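Local coordinates for trans-4-hydroxy-L-proline dehydratase (Clostridioides difficile 70-100-2010, PDB 6VXC), which uses a glycyl radical to dehydrate trans-4-hydroxy-L-proline to (S)-1-pyrroline-5-carboxylate in the anaerobic breakdown of hydroxyproline, at residues A[605-610]-A[681-686]; A[666-671]-A[795-800]. All blocks are in the same frame, centred on the assembly; numbering follows the deposited sequence.

Contact 1: A[605-610]-A[681-686]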
loop_
_atom_site.group_PDB
_atom_site.type_symbol
_atom_site.label_atom_id
_atom_site.label_comp_id
_atom_site.label_asym_id
_atom_site.label_seq_id
_atom_site.Cartn_x
_atom_site.Cartn_y
_atom_site.Cartn_z
ATOM N N ASP A 605 3.680 12.700 33.038
ATOM C CA ASP A 605 5.118 12.547 33.221
ATOM C C ASP A 605 5.454 11.339 34.086
ATOM O O ASP A 605 6.474 10.685 33.867
ATOM C CB ASP A 605 5.702 13.820 33.827
ATOM C CG ASP A 605 7.215 13.797 33.872
ATOM O OD1 ASP A 605 7.847 13.850 32.796
ATOM O OD2 ASP A 605 7.768 13.719 34.985
ATOM N N ALA A 606 4.593 11.002 35.035
ATOM C CA ALA A 606 4.799 9.856 35.904
ATOM C C ALA A 606 4.222 8.569 35.322
ATOM O O ALA A 606 4.154 7.554 36.028
ATOM C CB ALA A 606 4.185 10.132 37.276
ATOM N N ASN A 607 3.788 8.586 34.062
ATOM C CA ASN A 607 3.124 7.428 33.472
ATOM C C ASN A 607 1.979 6.958 34.368
ATOM O O ASN A 607 1.724 5.762 34.496
ATOM C CB ASN A 607 4.119 6.289 33.197
ATOM C CG ASN A 607 3.642 5.352 32.083
ATOM O OD1 ASN A 607 2.843 5.749 31.221
ATOM N ND2 ASN A 607 4.127 4.114 32.095
ATOM N N PHE A 608 1.306 7.912 35.012
ATOM C CA PHE A 608 0.183 7.728 35.926
ATOM C C PHE A 608 0.575 7.048 37.231
ATOM O O PHE A 608 -0.293 6.782 38.065
ATOM C CB PHE A 608 -0.963 6.964 35.261
ATOM C CG PHE A 608 -1.631 7.745 34.157
ATOM C CD1 PHE A 608 -2.561 8.727 34.451
ATOM C CD2 PHE A 608 -1.310 7.513 32.832
ATOM C CE1 PHE A 608 -3.168 9.439 33.458
ATOM C CE2 PHE A 608 -1.923 8.228 31.820
ATOM C CZ PHE A 608 -2.854 9.191 32.135
ATOM N N GLU A 609 1.855 6.769 37.433
ATOM C CA GLU A 609 2.344 6.240 38.692
ATOM C C GLU A 609 2.101 7.251 39.798
ATOM O O GLU A 609 2.552 8.393 39.714
ATOM C CB GLU A 609 3.826 5.937 38.537
ATOM C CG GLU A 609 4.267 4.639 39.115
ATOM C CD GLU A 609 5.643 4.246 38.613
ATOM O OE1 GLU A 609 6.652 4.691 39.200
ATOM O OE2 GLU A 609 5.702 3.505 37.603
ATOM N N GLY A 610 1.357 6.843 40.821
ATOM C CA GLY A 610 0.962 7.768 41.844
ATOM C C GLY A 610 -0.226 8.616 41.469
ATOM O O GLY A 610 -0.623 9.477 42.258
ATOM N N GLY A 681 -5.428 8.106 28.915
ATOM C CA GLY A 681 -5.111 6.974 29.755
ATOM C C GLY A 681 -4.205 5.950 29.106
ATOM O O GLY A 681 -3.783 5.011 29.785
ATOM N N ARG A 682 -3.886 6.102 27.824
ATOM C CA ARG A 682 -2.899 5.235 27.186
ATOM C C ARG A 682 -1.541 5.446 27.840
ATOM O O ARG A 682 -1.151 6.577 28.134
ATOM C CB ARG A 682 -2.846 5.533 25.683
ATOM C CG ARG A 682 -1.770 4.801 24.905
ATOM C CD ARG A 682 -1.468 5.491 23.555
ATOM N NE ARG A 682 -0.037 5.419 23.305
ATOM C CZ ARG A 682 0.856 6.230 23.865
ATOM N NH1 ARG A 682 0.453 7.184 24.684
ATOM N NH2 ARG A 682 2.144 6.071 23.608
ATOM N N LEU A 683 -0.844 4.355 28.139
ATOM C CA LEU A 683 0.409 4.498 28.857
ATOM C C LEU A 683 1.584 4.685 27.898
ATOM O O LEU A 683 1.485 4.458 26.687
ATOM C CB LEU A 683 0.654 3.301 29.770
ATOM C CG LEU A 683 -0.394 3.067 30.863
ATOM C CD1 LEU A 683 0.032 1.914 31.739
ATOM C CD2 LEU A 683 -0.631 4.315 31.699
ATOM N N CYS A 684 2.717 5.075 28.493
ATOM C CA CYS A 684 3.938 5.395 27.765
ATOM C C CYS A 684 4.381 4.241 26.879
ATOM O O CYS A 684 4.411 3.080 27.302
ATOM C CB CYS A 684 5.051 5.752 28.770
ATOM S SG CYS A 684 6.658 6.121 28.031
ATOM N N ALA A 685 4.746 4.576 25.641
ATOM C CA ALA A 685 5.283 3.652 24.648
ATOM C C ALA A 685 4.273 2.608 24.158
ATOM O O ALA A 685 4.655 1.710 23.401
ATOM C CB ALA A 685 6.539 2.934 25.163
ATOM N N LYS A 686 3.002 2.689 24.565
ATOM C CA LYS A 686 1.982 1.819 23.980
ATOM C C LYS A 686 1.594 2.308 22.576
ATOM O O LYS A 686 1.685 3.499 22.278
ATOM C CB LYS A 686 0.728 1.794 24.853
ATOM C CG LYS A 686 0.922 1.276 26.255
ATOM C CD LYS A 686 1.338 -0.182 26.265
ATOM C CE LYS A 686 0.181 -1.082 25.863
ATOM N NZ LYS A 686 0.301 -2.459 26.447
HETATM O O HOH W 1 4.199 2.080 29.890
#
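Asn607 holds CG anti to the backbone N (chi1 -155°), which sets its amide against Cys684, while Phe608 has CG beside its backbone N and anti to its carbonyl carbon (chi1 -68°), which brings the ring against Leu683 at an oblique angle. Asn607 has positive phi and is the C' residue of the Schellman motif that ends helix 597-605. A type I' turn, Ala606 to Glu609, carries both side chains. The partner loop forms a type II turn from Leu683 to Lys686.

Asn607 OD1 accepts a nearly straight hydrogen bond from Cys684 N at 2.8 Å, with the donor tilted from the carbonyl plane. The other end of the amide is used too. Asn607 ND2 donates to a water that in turn donates to Cys684 O, so the amide is tied to both backbone polar groups of Cys684.

Next to this bond, Phe608 CD2 meets Leu683 CD2 at 3.5 Å, and Arg682 O lies at the ring edge. Ala677 touches both Asn607 and Phe608. The contact joins two surface-near loops away from the annotated sites. Within the second loop, Arg682 grips one carbonyl side-on: NE and NH2 reach Lys686 O at 2.8 and 2.9 Å.

Contact 2: A[666-671]-A[795-800]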
loop_
_atom_site.group_PDB
_atom_site.type_symbol
_atom_site.label_atom_id
_atom_site.label_comp_id
_atom_site.label_asym_id
_atom_site.label_seq_id
_atom_site.Cartn_x
_atom_site.Cartn_y
_atom_site.Cartn_z
ATOM N N THR A 666 1.766 -0.535 9.804
ATOM C CA THR A 666 2.278 -0.845 11.141
ATOM C C THR A 666 2.847 0.389 11.841
ATOM O O THR A 666 3.473 0.262 12.900
ATOM C CB THR A 666 3.328 -1.971 11.115
ATOM O OG1 THR A 666 4.414 -1.633 10.253
ATOM C CG2 THR A 666 2.714 -3.323 10.665
ATOM N N CYS A 667 2.628 1.579 11.287
ATOM C CA CYS A 667 3.223 2.773 11.863
ATOM C C CYS A 667 2.564 3.198 13.171
ATOM O O CYS A 667 3.180 3.964 13.926
ATOM C CB CYS A 667 3.173 3.927 10.864
ATOM S SG CYS A 667 4.327 5.244 11.240
ATOM N N HIS A 668 1.340 2.720 13.466
ATOM C CA HIS A 668 0.724 3.041 14.754
ATOM C C HIS A 668 1.467 2.395 15.915
ATOM O O HIS A 668 1.371 2.895 17.037
ATOM C CB HIS A 668 -0.762 2.651 14.788
ATOM C CG HIS A 668 -1.022 1.186 14.614
ATOM N ND1 HIS A 668 -0.642 0.496 13.485
ATOM C CD2 HIS A 668 -1.671 0.295 15.403
ATOM C CE1 HIS A 668 -1.011 -0.769 13.602
ATOM N NE2 HIS A 668 -1.638 -0.917 14.757
ATOM N N ILE A 669 2.195 1.306 15.664
ATOM C CA ILE A 669 3.064 0.728 16.685
ATOM C C ILE A 669 4.246 1.657 16.957
ATOM O O ILE A 669 4.482 2.065 18.096
ATOM C CB ILE A 669 3.527 -0.679 16.264
ATOM C CG1 ILE A 669 2.315 -1.581 15.913
ATOM C CG2 ILE A 669 4.448 -1.299 17.329
ATOM C CD1 ILE A 669 1.290 -1.766 17.046
ATOM N N TYR A 670 4.989 2.007 15.904
ATOM C CA TYR A 670 6.144 2.899 16.024
ATOM C C TYR A 670 5.761 4.239 16.644
ATOM O O TYR A 670 6.420 4.717 17.574
ATOM C CB TYR A 670 6.754 3.104 14.630
ATOM C CG TYR A 670 7.760 4.240 14.454
ATOM C CD1 TYR A 670 8.888 4.342 15.259
ATOM C CD2 TYR A 670 7.609 5.158 13.435
ATOM C CE1 TYR A 670 9.820 5.367 15.073
ATOM C CE2 TYR A 670 8.543 6.183 13.235
ATOM C CZ TYR A 670 9.637 6.282 14.064
ATOM O OH TYR A 670 10.549 7.298 13.862
ATOM N N PHE A 671 4.688 4.853 16.147
ATOM C CA PHE A 671 4.283 6.175 16.625
ATOM C C PHE A 671 3.930 6.161 18.110
ATOM O O PHE A 671 4.139 7.160 18.801
ATOM C CB PHE A 671 3.094 6.691 15.815
ATOM C CG PHE A 671 3.472 7.309 14.504
ATOM C CD1 PHE A 671 4.808 7.508 14.174
ATOM C CD2 PHE A 671 2.488 7.715 13.595
ATOM C CE1 PHE A 671 5.163 8.096 12.970
ATOM C CE2 PHE A 671 2.832 8.317 12.385
ATOM C CZ PHE A 671 4.177 8.498 12.068
ATOM N N ARG A 795 5.777 -8.867 19.155
ATOM C CA ARG A 795 4.914 -9.085 20.311
ATOM C C ARG A 795 3.993 -7.884 20.548
ATOM O O ARG A 795 2.822 -8.044 20.907
ATOM C CB ARG A 795 5.773 -9.377 21.544
ATOM C CG ARG A 795 4.992 -9.452 22.828
ATOM C CD ARG A 795 3.957 -10.552 22.793
ATOM N NE ARG A 795 3.085 -10.445 23.959
ATOM C CZ ARG A 795 3.102 -11.250 25.010
ATOM N NH1 ARG A 795 3.944 -12.279 25.057
ATOM N NH2 ARG A 795 2.264 -11.016 26.014
ATOM N N THR A 796 4.514 -6.672 20.377
ATOM C CA THR A 796 3.692 -5.485 20.576
ATOM C C THR A 796 2.531 -5.442 19.587
ATOM O O THR A 796 1.388 -5.191 19.978
ATOM C CB THR A 796 4.554 -4.225 20.458
ATOM O OG1 THR A 796 5.600 -4.265 21.439
ATOM C CG2 THR A 796 3.711 -2.993 20.650
ATOM N N LEU A 797 2.800 -5.719 18.309
ATOM C CA LEU A 797 1.735 -5.710 17.312
ATOM C C LEU A 797 0.744 -6.845 17.551
ATOM O O LEU A 797 -0.470 -6.648 17.456
ATOM C CB LEU A 797 2.342 -5.808 15.912
ATOM C CG LEU A 797 1.381 -5.863 14.716
ATOM C CD1 LEU A 797 0.312 -4.756 14.781
ATOM C CD2 LEU A 797 2.177 -5.779 13.429
ATOM N N GLN A 798 1.244 -8.036 17.875
ATOM C CA GLN A 798 0.361 -9.130 18.256
ATOM C C GLN A 798 -0.583 -8.710 19.374
ATOM O O GLN A 798 -1.797 -8.946 19.305
ATOM C CB GLN A 798 1.180 -10.339 18.696
ATOM C CG GLN A 798 1.951 -11.015 17.591
ATOM C CD GLN A 798 2.762 -12.180 18.126
ATOM O OE1 GLN A 798 2.934 -12.310 19.337
ATOM N NE2 GLN A 798 3.247 -13.042 17.230
ATOM N N ASP A 799 -0.033 -8.097 20.427
ATOM C CA ASP A 799 -0.858 -7.670 21.549
ATOM C C ASP A 799 -1.819 -6.550 21.166
ATOM O O ASP A 799 -2.889 -6.426 21.769
ATOM C CB ASP A 799 0.032 -7.235 22.722
ATOM C CG ASP A 799 0.727 -8.420 23.406
ATOM O OD1 ASP A 799 0.366 -9.576 23.105
ATOM O OD2 ASP A 799 1.619 -8.187 24.245
ATOM N N GLU A 800 -1.447 -5.697 20.210
ATOM C CA GLU A 800 -2.384 -4.682 19.742
ATOM C C GLU A 800 -3.614 -5.350 19.133
ATOM O O GLU A 800 -4.752 -5.052 19.509
ATOM C CB GLU A 800 -1.681 -3.756 18.736
ATOM C CG GLU A 800 -2.471 -2.506 18.305
ATOM C CD GLU A 800 -3.456 -2.773 17.149
ATOM O OE1 GLU A 800 -4.677 -2.673 17.357
ATOM O OE2 GLU A 800 -3.004 -3.078 16.028
#
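Ile669 points at helix 795-803 and packs against Thr796, Leu797 and Glu800. This is a helix-helix contact between the PFL-like part of the chain and the C-terminal glycine radical region. The short axes of 667-671 and 795-800 approach to 10.3 Å at a steep angle of 111°.

The tight part is apolar. Ile669 CD1 lies 3.9 Å from Leu797 CD1, and the two side chains cross at about a right angle. The same CD1 atom sits over one face of the His668 ring, offset toward the rim, and also meets Glu800 CB. The second methyl of Leu797, CD2, touches Thr666 CG2 at 3.7 Å. Thr666 OG1 is hydrogen-bonded to Lys352 O and Ser355 N. Its side chain is about 9 Å from that of Cys454, the probable radical cysteine.

The more solvent-accessible side is at Thr796, which is partly exposed. There the Ile669 and Thr796 side chains run past each other in opposite directions, with CG2 of Ile669 3.8 Å from CG2 of Thr796. Arg795, exposed one residue earlier, makes a salt bridge with Asp799 within its own helix.

The polar link is buried. His668 places CG between its backbone N and carbonyl carbon (chi1 62°), which brings NE2 within reach of Glu800. NE2 donates to Glu800 OE2 at 2.9 Å, nearly straight and in the ring plane, but it meets the carboxylate from above its plane. The Glu800 chain bends at chi2 to bring the oxygen there. Glu800 OE1 forms salt bridges with Lys696 and Arg804. With two cations on one oxygen and a histidine N-H on the other, the buried carboxylate is probably kept ionised, and its charge would favour a proton on His668 NE2.

The centres of contact 1 and contact 2 are about 17 Å apart, and their nearest atoms about 5 Å, without touching. Both lie on the same side of the chain's centre. Contact 1 is peripheral, about 32 Å from that centre; contact 2 is deeper, at about 17 Å. Along the chain the order is 605-610, 666-671, 681-686, 795-800, so the segments alternate. Helix 667-673 and the loop after it connect the two: the helix meets the C-terminal helix 795-803, and the loop then meets the turn just after helix 597-605. One short run of chain thus links an outer loop to the glycine radical region.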